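Local coordinates for protein type-iv like pilin ttha1222 (Thermus thermophilus, PDB 5G2F) that is of unknown function but, as a type IV-like competence pilin, probably takes part in the uptake of DNA during natural transformation, at residues C50-L55 and Y60-S65; S9-V14 and K72-K77. All coordinates share one frame; numbering follows the deposited sequence.

Contact 1 of 2, residues C50-L55 and Y60-S65; sequences CTITYL and YVIEAS
The first beta hairpin of the pilin sheet pairs residues 50-54 with 60-65 antiparallel, setting one row of side chains under the helix and another on the reverse face. The backbones are joined by two hydrogen-bonded pairs, T51 with E63 and T53 with V61, the T53 N to V61 O bond being 2.8 Å long. I52 and I62 form the non-hydrogen-bonded pair between them, with C50-A64 and Y54-Y60 beyond; all six side chains lie on the helix side. There I52 CG2 lies 4.0 Å from Y60 CB, the two side chains running alongside, while C50 SG, in a disulfide with C36, rests against I62 CG2. Y60 CG sits between its backbone N and carbonyl carbon (chi1 55°), which carries the ring away from the partner strand toward the helix, where OH is hydrogen-bonded to E19 OE2. On the reverse face L55 CD1 meets V61 CG2 at 3.8 Å, and E63 OE1 pairs with K73. A water lies among four oxygens of both strands: E63 OE2 at 2.7 Å, T53 OG1 at 2.8 Å, and T51 OG1 and V61 O each at 3.0 Å; its bonds to OE2 and V61 O may not both be made at once.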
ATOM      1  N   CYS A  50       7.364   8.085  -0.780  1.00 37.50           N
ATOM      2  CA  CYS A  50       6.078   8.495  -1.304  1.00 37.22           C
ATOM      3  C   CYS A  50       4.964   8.059  -0.367  1.00 37.98           C
ATOM      4  O   CYS A  50       4.734   6.867  -0.181  1.00 36.81           O
ATOM      5  CB  CYS A  50       5.875   7.935  -2.712  1.00 38.25           C
ATOM      6  SG  CYS A  50       4.581   8.726  -3.724  1.00 39.37           S
ATOM      7  N   THR A  51       4.258   9.017   0.218  1.00 34.40           N
ATOM      8  CA  THR A  51       3.213   8.706   1.186  1.00 34.72           C
ATOM      9  C   THR A  51       1.931   9.430   0.805  1.00 33.16           C
ATOM     10  O   THR A  51       1.981  10.547   0.248  1.00 33.15           O
ATOM     11  CB  THR A  51       3.578   9.142   2.631  1.00 37.55           C
ATOM     12  OG1 THR A  51       3.756  10.544   2.654  1.00 42.48           O
ATOM     13  CG2 THR A  51       4.844   8.526   3.084  1.00 40.24           C
ATOM     14  N   ILE A  52       0.809   8.805   1.121  1.00 29.12           N
ATOM     15  CA  ILE A  52      -0.492   9.411   0.870  1.00 30.13           C
ATOM     16  C   ILE A  52      -1.159   9.575   2.212  1.00 30.49           C
ATOM     17  O   ILE A  52      -1.244   8.606   2.978  1.00 29.76           O
ATOM     18  CB  ILE A  52      -1.375   8.532  -0.039  1.00 29.15           C
ATOM     19  CG1 ILE A  52      -0.645   8.234  -1.350  1.00 31.35           C
ATOM     20  CG2 ILE A  52      -2.729   9.218  -0.256  1.00 28.93           C
ATOM     21  CD1 ILE A  52      -1.235   7.045  -2.136  1.00 29.89           C
ATOM     22  N   THR A  53      -1.592  10.785   2.506  1.00 27.06           N
ATOM     23  CA  THR A  53      -2.298  11.098   3.717  1.00 27.90           C
ATOM     24  C   THR A  53      -3.744  11.453   3.374  1.00 28.92           C
ATOM     25  O   THR A  53      -3.995  12.373   2.567  1.00 26.94           O
ATOM     26  CB  THR A  53      -1.622  12.288   4.427  1.00 29.55           C
ATOM     27  OG1 THR A  53      -0.269  11.939   4.760  1.00 30.88           O
ATOM     28  CG2 THR A  53      -2.359  12.689   5.731  1.00 30.41           C
ATOM     29  N   TYR A  54      -4.701  10.798   4.039  1.00 28.18           N
ATOM     30  CA  TYR A  54      -6.111  11.147   3.851  1.00 28.42           C
ATOM     31  C   TYR A  54      -6.591  12.063   4.978  1.00 28.97           C
ATOM     32  O   TYR A  54      -6.507  11.700   6.155  1.00 29.37           O
ATOM     33  CB  TYR A  54      -6.961   9.861   3.746  1.00 29.06           C
ATOM     34  CG  TYR A  54      -6.488   8.939   2.652  1.00 26.62           C
ATOM     35  CD1 TYR A  54      -5.419   8.019   2.853  1.00 30.97           C
ATOM     36  CD2 TYR A  54      -7.011   9.036   1.386  1.00 28.31           C
ATOM     37  CE1 TYR A  54      -4.953   7.204   1.825  1.00 29.04           C
ATOM     38  CE2 TYR A  54      -6.569   8.224   0.358  1.00 28.70           C
ATOM     39  CZ  TYR A  54      -5.547   7.306   0.567  1.00 30.78           C
ATOM     40  OH  TYR A  54      -5.091   6.527  -0.468  1.00 30.09           O
ATOM     41  N   LEU A  55      -7.042  13.276   4.613  1.00 26.57           N
ATOM     42  CA  LEU A  55      -7.479  14.265   5.558  1.00 28.08           C
ATOM     43  C   LEU A  55      -8.919  14.053   5.941  1.00 28.47           C
ATOM     44  O   LEU A  55      -9.373  14.555   6.964  1.00 30.85           O
ATOM     45  CB  LEU A  55      -7.323  15.683   4.974  1.00 29.44           C
ATOM     46  CG  LEU A  55      -5.877  16.027   4.588  1.00 31.75           C
ATOM     47  CD1 LEU A  55      -5.870  17.358   3.847  1.00 35.38           C
ATOM     48  CD2 LEU A  55      -4.941  16.029   5.772  1.00 34.58           C
ATOM     49  N   TYR A  60      -6.917  14.078  -0.082  1.00 26.30           N
ATOM     50  CA  TYR A  60      -5.635  13.471   0.226  1.00 26.18           C
ATOM     51  C   TYR A  60      -4.494  14.419  -0.110  1.00 26.69           C
ATOM     52  O   TYR A  60      -4.654  15.378  -0.894  1.00 22.53           O
ATOM     53  CB  TYR A  60      -5.432  12.133  -0.546  1.00 24.13           C
ATOM     54  CG  TYR A  60      -5.580  12.224  -2.023  1.00 23.66           C
ATOM     55  CD1 TYR A  60      -4.510  12.584  -2.842  1.00 25.23           C
ATOM     56  CD2 TYR A  60      -6.801  12.034  -2.628  1.00 25.29           C
ATOM     57  CE1 TYR A  60      -4.663  12.704  -4.208  1.00 24.01           C
ATOM     58  CE2 TYR A  60      -6.947  12.125  -4.002  1.00 23.54           C
ATOM     59  CZ  TYR A  60      -5.883  12.448  -4.784  1.00 23.33           C
ATOM     60  OH  TYR A  60      -6.040  12.644  -6.143  1.00 24.69           O
ATOM     61  N   VAL A  61      -3.322  14.078   0.445  1.00 25.83           N
ATOM     62  CA  VAL A  61      -2.102  14.760   0.169  1.00 25.79           C
ATOM     63  C   VAL A  61      -1.054  13.713  -0.141  1.00 27.63           C
ATOM     64  O   VAL A  61      -0.885  12.756   0.638  1.00 28.51           O
ATOM     65  CB  VAL A  61      -1.621  15.584   1.385  1.00 25.50           C
ATOM     66  CG1 VAL A  61      -0.382  16.387   1.028  1.00 27.32           C
ATOM     67  CG2 VAL A  61      -2.707  16.546   1.829  1.00 26.18           C
ATOM     68  N   ILE A  62      -0.386  13.880  -1.270  1.00 26.19           N
ATOM     69  CA  ILE A  62       0.732  13.010  -1.623  1.00 29.02           C
ATOM     70  C   ILE A  62       2.022  13.758  -1.357  1.00 29.88           C
ATOM     71  O   ILE A  62       2.187  14.893  -1.828  1.00 29.52           O
ATOM     72  CB  ILE A  62       0.699  12.636  -3.132  1.00 28.83           C
ATOM     73  CG1 ILE A  62      -0.632  11.959  -3.482  1.00 28.35           C
ATOM     74  CG2 ILE A  62       1.878  11.766  -3.491  1.00 31.27           C
ATOM     75  CD1 ILE A  62      -0.952  11.972  -4.965  1.00 29.32           C
ATOM     76  N   GLU A  63       2.947  13.120  -0.661  1.00 30.03           N
ATOM     77  CA  GLU A  63       4.274  13.683  -0.408  1.00 33.05           C
ATOM     78  C   GLU A  63       5.311  12.766  -0.958  1.00 35.70           C
ATOM     79  O   GLU A  63       5.300  11.566  -0.633  1.00 35.77           O
ATOM     80  CB  GLU A  63       4.534  13.783   1.083  1.00 35.51           C
ATOM     81  CG  GLU A  63       3.708  14.810   1.816  1.00 36.34           C
ATOM     82  CD  GLU A  63       3.894  14.655   3.308  1.00 40.51           C
ATOM     83  OE1 GLU A  63       4.873  15.234   3.855  1.00 42.52           O
ATOM     84  OE2 GLU A  63       3.101  13.900   3.929  1.00 41.68           O
ATOM     85  N   ALA A  64       6.140  13.281  -1.835  1.00 35.02           N
ATOM     86  CA  ALA A  64       7.201  12.473  -2.404  1.00 38.02           C
ATOM     87  C   ALA A  64       8.548  13.152  -2.191  1.00 38.68           C
ATOM     88  O   ALA A  64       8.658  14.362  -2.364  1.00 40.34           O
ATOM     89  CB  ALA A  64       6.936  12.240  -3.872  1.00 37.68           C
ATOM     90  N   SER A  65       9.549  12.366  -1.796  1.00 41.01           N
ATOM     91  CA  SER A  65      10.904  12.843  -1.664  1.00 42.44           C
ATOM     92  C   SER A  65      11.655  12.440  -2.872  1.00 44.43           C
ATOM     93  O   SER A  65      11.520  11.285  -3.321  1.00 42.44           O
ATOM     94  CB  SER A  65      11.594  12.250  -0.449  1.00 45.04           C
ATOM     95  OG  SER A  65      10.841  12.519   0.701  1.00 43.95           O
TER
HETATM   96  O   HOH W   1       1.410  12.345   2.508  1.00 38.28           O

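Contact 2 of 2, residues S9-V14 and K72-K77; sequences SYVRNV and KKVVYK
Helix 9-14 runs above strand 73-77 with their axes 9.2 Å apart at closest and their N-to-C directions 28° from parallel, and V11 and Y76 bring the two backbones nearest, CA to CA 7.1 Å. No hydrogen bond spans this interface; side-chain packing joins it, and V11 stands at its centre. The two methyls of this valine divide the strand between them. CG1, anti to the backbone N (chi1 169°), presses against Y76 CB at 3.5 Å and approaches the tyrosine ring obliquely. CG2 goes to V74, meeting its CG2 at 3.7 Å, and the two valine side chains pass one another antiparallel. V74 and Y76 both direct their CB atoms at the helix, whereas V75 between them turns its own away, the usual alternation of a strand with one face against a helix.

The next residue, R12, adds a looser contact at the margin. Its chain runs straight out to NE across the tyrosine and brings NH1 to 4.1 Å from Y76 CE1. The guanidinium and ring planes stand 76° apart, so the two flat groups are not stacked. L83 of strand 82-83 touches V11, R12 and Y76 from beside the strand. On the neighbouring strand, A64 meets both valines and extends the apolar layer. This chain is the soluble portion of a longer protein, and its helix is probably what remains here of the long pilin N-terminal helix; packing that helix on an antiparallel sheet is characteristic of type IV pilins and the related pseudopilins.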
ATOM      1  N   SER A   9       5.652  14.329 -12.512  1.00 39.30           N
ATOM      2  CA  SER A   9       4.829  13.491 -13.367  1.00 39.35           C
ATOM      3  C   SER A   9       4.342  12.227 -12.636  1.00 38.00           C
ATOM      4  O   SER A   9       3.171  11.830 -12.752  1.00 38.51           O
ATOM      5  CB  SER A   9       5.637  13.172 -14.649  1.00 42.85           C
ATOM      6  OG  SER A   9       4.916  12.324 -15.527  1.00 47.59           O
ATOM      7  N   TYR A  10       5.207  11.595 -11.851  1.00 37.60           N
ATOM      8  CA  TYR A  10       4.803  10.410 -11.079  1.00 35.63           C
ATOM      9  C   TYR A  10       3.720  10.722 -10.067  1.00 34.38           C
ATOM     10  O   TYR A  10       2.709  10.030  -9.980  1.00 32.18           O
ATOM     11  CB  TYR A  10       6.011   9.799 -10.368  1.00 37.82           C
ATOM     12  CG  TYR A  10       5.691   8.566  -9.612  1.00 35.69           C
ATOM     13  CD1 TYR A  10       5.360   7.388 -10.290  1.00 37.06           C
ATOM     14  CD2 TYR A  10       5.671   8.556  -8.233  1.00 34.40           C
ATOM     15  CE1 TYR A  10       5.036   6.240  -9.603  1.00 36.22           C
ATOM     16  CE2 TYR A  10       5.349   7.406  -7.533  1.00 35.66           C
ATOM     17  CZ  TYR A  10       5.060   6.236  -8.223  1.00 37.11           C
ATOM     18  OH  TYR A  10       4.700   5.085  -7.522  1.00 36.70           O
ATOM     19  N   VAL A  11       3.901  11.830  -9.331  1.00 35.05           N
ATOM     20  CA  VAL A  11       2.915  12.249  -8.336  1.00 32.80           C
ATOM     21  C   VAL A  11       1.567  12.501  -8.994  1.00 31.72           C
ATOM     22  O   VAL A  11       0.557  12.095  -8.452  1.00 30.17           O
ATOM     23  CB  VAL A  11       3.423  13.481  -7.539  1.00 32.25           C
ATOM     24  CG1 VAL A  11       2.314  14.079  -6.701  1.00 33.78           C
ATOM     25  CG2 VAL A  11       4.591  13.046  -6.652  1.00 33.18           C
ATOM     26  N   ARG A  12       1.558  13.159 -10.157  1.00 33.40           N
ATOM     27  CA  ARG A  12       0.311  13.411 -10.852  1.00 33.52           C
ATOM     28  C   ARG A  12      -0.351  12.111 -11.269  1.00 34.68           C
ATOM     29  O   ARG A  12      -1.574  11.984 -11.191  1.00 31.28           O
ATOM     30  CB  ARG A  12       0.495  14.324 -12.064  1.00 37.78           C
ATOM     31  CG  ARG A  12       0.800  15.762 -11.652  1.00 39.39           C
ATOM     32  CD  ARG A  12       0.661  16.730 -12.825  1.00 43.46           C
ATOM     33  NE  ARG A  12       0.887  18.135 -12.429  1.00 48.24           N
ATOM     34  CZ  ARG A  12       0.013  18.882 -11.744  1.00 48.88           C
ATOM     35  NH1 ARG A  12      -1.180  18.397 -11.379  1.00 45.75           N
ATOM     36  NH2 ARG A  12       0.320  20.146 -11.458  1.00 50.98           N
ATOM     37  N   ASN A  13       0.459  11.137 -11.690  1.00 33.27           N
ATOM     38  CA  ASN A  13      -0.091   9.802 -12.016  1.00 33.89           C
ATOM     39  C   ASN A  13      -0.656   9.051 -10.807  1.00 32.04           C
ATOM     40  O   ASN A  13      -1.699   8.384 -10.942  1.00 29.73           O
ATOM     41  CB  ASN A  13       0.937   8.958 -12.802  1.00 38.18           C
ATOM     42  CG  ASN A  13       0.970   9.328 -14.270  1.00 44.07           C
ATOM     43  OD1 ASN A  13      -0.055   9.675 -14.856  1.00 55.74           O
ATOM     44  ND2 ASN A  13       2.146   9.223 -14.889  1.00 53.74           N
ATOM     45  N   VAL A  14      -0.041   9.223  -9.624  1.00 30.97           N
ATOM     46  CA  VAL A  14      -0.588   8.684  -8.380  1.00 29.80           C
ATOM     47  C   VAL A  14      -1.967   9.295  -8.110  1.00 28.57           C
ATOM     48  O   VAL A  14      -2.940   8.596  -7.855  1.00 28.97           O
ATOM     49  CB  VAL A  14       0.357   8.914  -7.183  1.00 29.51           C
ATOM     50  CG1 VAL A  14      -0.271   8.497  -5.868  1.00 29.43           C
ATOM     51  CG2 VAL A  14       1.653   8.148  -7.395  1.00 32.50           C
ATOM     52  N   LYS A  72      13.673  18.874  -3.366  1.00 62.54           N
ATOM     53  CA  LYS A  72      13.855  17.695  -2.537  1.00 65.99           C
ATOM     54  C   LYS A  72      12.509  17.002  -2.278  1.00 58.27           C
ATOM     55  O   LYS A  72      12.433  15.790  -2.202  1.00 56.08           O
ATOM     56  CB  LYS A  72      14.487  18.095  -1.194  1.00 74.89           C
ATOM     57  CG  LYS A  72      14.628  16.957  -0.181  1.00 85.06           C
ATOM     58  CD  LYS A  72      15.410  15.787  -0.777  1.00 95.90           C
ATOM     59  CE  LYS A  72      15.605  14.625   0.187  1.00101.50           C
ATOM     60  NZ  LYS A  72      16.513  13.620  -0.433  1.00107.89           N
ATOM     61  N   LYS A  73      11.466  17.791  -2.129  1.00 53.99           N
ATOM     62  CA  LYS A  73      10.148  17.266  -1.807  1.00 54.70           C
ATOM     63  C   LYS A  73       9.092  17.873  -2.744  1.00 48.55           C
ATOM     64  O   LYS A  73       9.132  19.066  -3.064  1.00 46.84           O
ATOM     65  CB  LYS A  73       9.823  17.607  -0.357  1.00 58.89           C
ATOM     66  CG  LYS A  73       8.769  16.702   0.240  1.00 62.63           C
ATOM     67  CD  LYS A  73       8.414  17.099   1.665  1.00 65.18           C
ATOM     68  CE  LYS A  73       7.263  16.258   2.191  1.00 63.52           C
ATOM     69  NZ  LYS A  73       6.968  16.517   3.623  1.00 64.76           N
ATOM     70  N   VAL A  74       8.168  17.056  -3.215  1.00 43.30           N
ATOM     71  CA  VAL A  74       7.010  17.584  -3.894  1.00 41.87           C
ATOM     72  C   VAL A  74       5.745  17.156  -3.170  1.00 39.02           C
ATOM     73  O   VAL A  74       5.662  16.042  -2.631  1.00 38.57           O
ATOM     74  CB  VAL A  74       6.913  17.234  -5.368  1.00 44.73           C
ATOM     75  CG1 VAL A  74       8.056  17.916  -6.108  1.00 48.51           C
ATOM     76  CG2 VAL A  74       6.935  15.748  -5.583  1.00 45.63           C
ATOM     77  N   VAL A  75       4.758  18.057  -3.165  1.00 35.59           N
ATOM     78  CA  VAL A  75       3.516  17.825  -2.456  1.00 34.06           C
ATOM     79  C   VAL A  75       2.323  18.144  -3.370  1.00 32.27           C
ATOM     80  O   VAL A  75       2.256  19.227  -3.949  1.00 31.29           O
ATOM     81  CB  VAL A  75       3.467  18.717  -1.205  1.00 35.75           C
ATOM     82  CG1 VAL A  75       2.185  18.509  -0.421  1.00 35.01           C
ATOM     83  CG2 VAL A  75       4.663  18.466  -0.330  1.00 37.82           C
ATOM     84  N   TYR A  76       1.410  17.179  -3.523  1.00 29.09           N
ATOM     85  CA  TYR A  76       0.149  17.352  -4.240  1.00 27.49           C
ATOM     86  C   TYR A  76      -0.981  17.334  -3.248  1.00 25.85           C
ATOM     87  O   TYR A  76      -1.052  16.432  -2.416  1.00 26.18           O
ATOM     88  CB  TYR A  76      -0.079  16.255  -5.283  1.00 28.37           C
ATOM     89  CG  TYR A  76      -1.362  16.409  -6.021  1.00 28.04           C
ATOM     90  CD1 TYR A  76      -1.502  17.304  -7.068  1.00 31.05           C
ATOM     91  CD2 TYR A  76      -2.482  15.737  -5.613  1.00 27.40           C
ATOM     92  CE1 TYR A  76      -2.723  17.500  -7.694  1.00 31.15           C
ATOM     93  CE2 TYR A  76      -3.678  15.859  -6.278  1.00 28.64           C
ATOM     94  CZ  TYR A  76      -3.803  16.739  -7.322  1.00 29.89           C
ATOM     95  OH  TYR A  76      -5.024  16.904  -7.907  1.00 30.62           O
ATOM     96  N   LYS A  77      -1.881  18.307  -3.337  1.00 25.43           N
ATOM     97  CA  LYS A  77      -3.083  18.371  -2.484  1.00 23.65           C
ATOM     98  C   LYS A  77      -4.304  18.251  -3.379  1.00 25.23           C
ATOM     99  O   LYS A  77      -4.547  19.131  -4.250  1.00 23.93           O
ATOM    100  CB  LYS A  77      -3.114  19.723  -1.700  1.00 24.80           C
ATOM    101  CG  LYS A  77      -1.986  19.790  -0.662  1.00 25.71           C
ATOM    102  CD  LYS A  77      -1.868  21.145   0.041  1.00 25.73           C
ATOM    103  CE  LYS A  77      -0.619  21.139   0.896  1.00 27.24           C
ATOM    104  NZ  LYS A  77      -0.376  22.440   1.581  1.00 28.73           N
TER

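Overall arrangement
Contact 1 forms part of the sheet and contact 2 packs the helix on it, with their centres 8 Å apart. Along the chain, the hairpin of contact 1 is nested inside the loop that contact 2 closes. Residues 60-65 and 72-77 join them directly as neighbouring strands: A64 O and V74 N, 2.9 Å apart, probably share a hydrogen bond, and E63 OE1 lies 2.5 Å from K73 NZ in a salt bridge on the face turned from the helix. On the other face V14 touches both I52 and I62, so a single helix spans both contacts. The principle illustrated is one sheet with a helix-covered face and a reverse face.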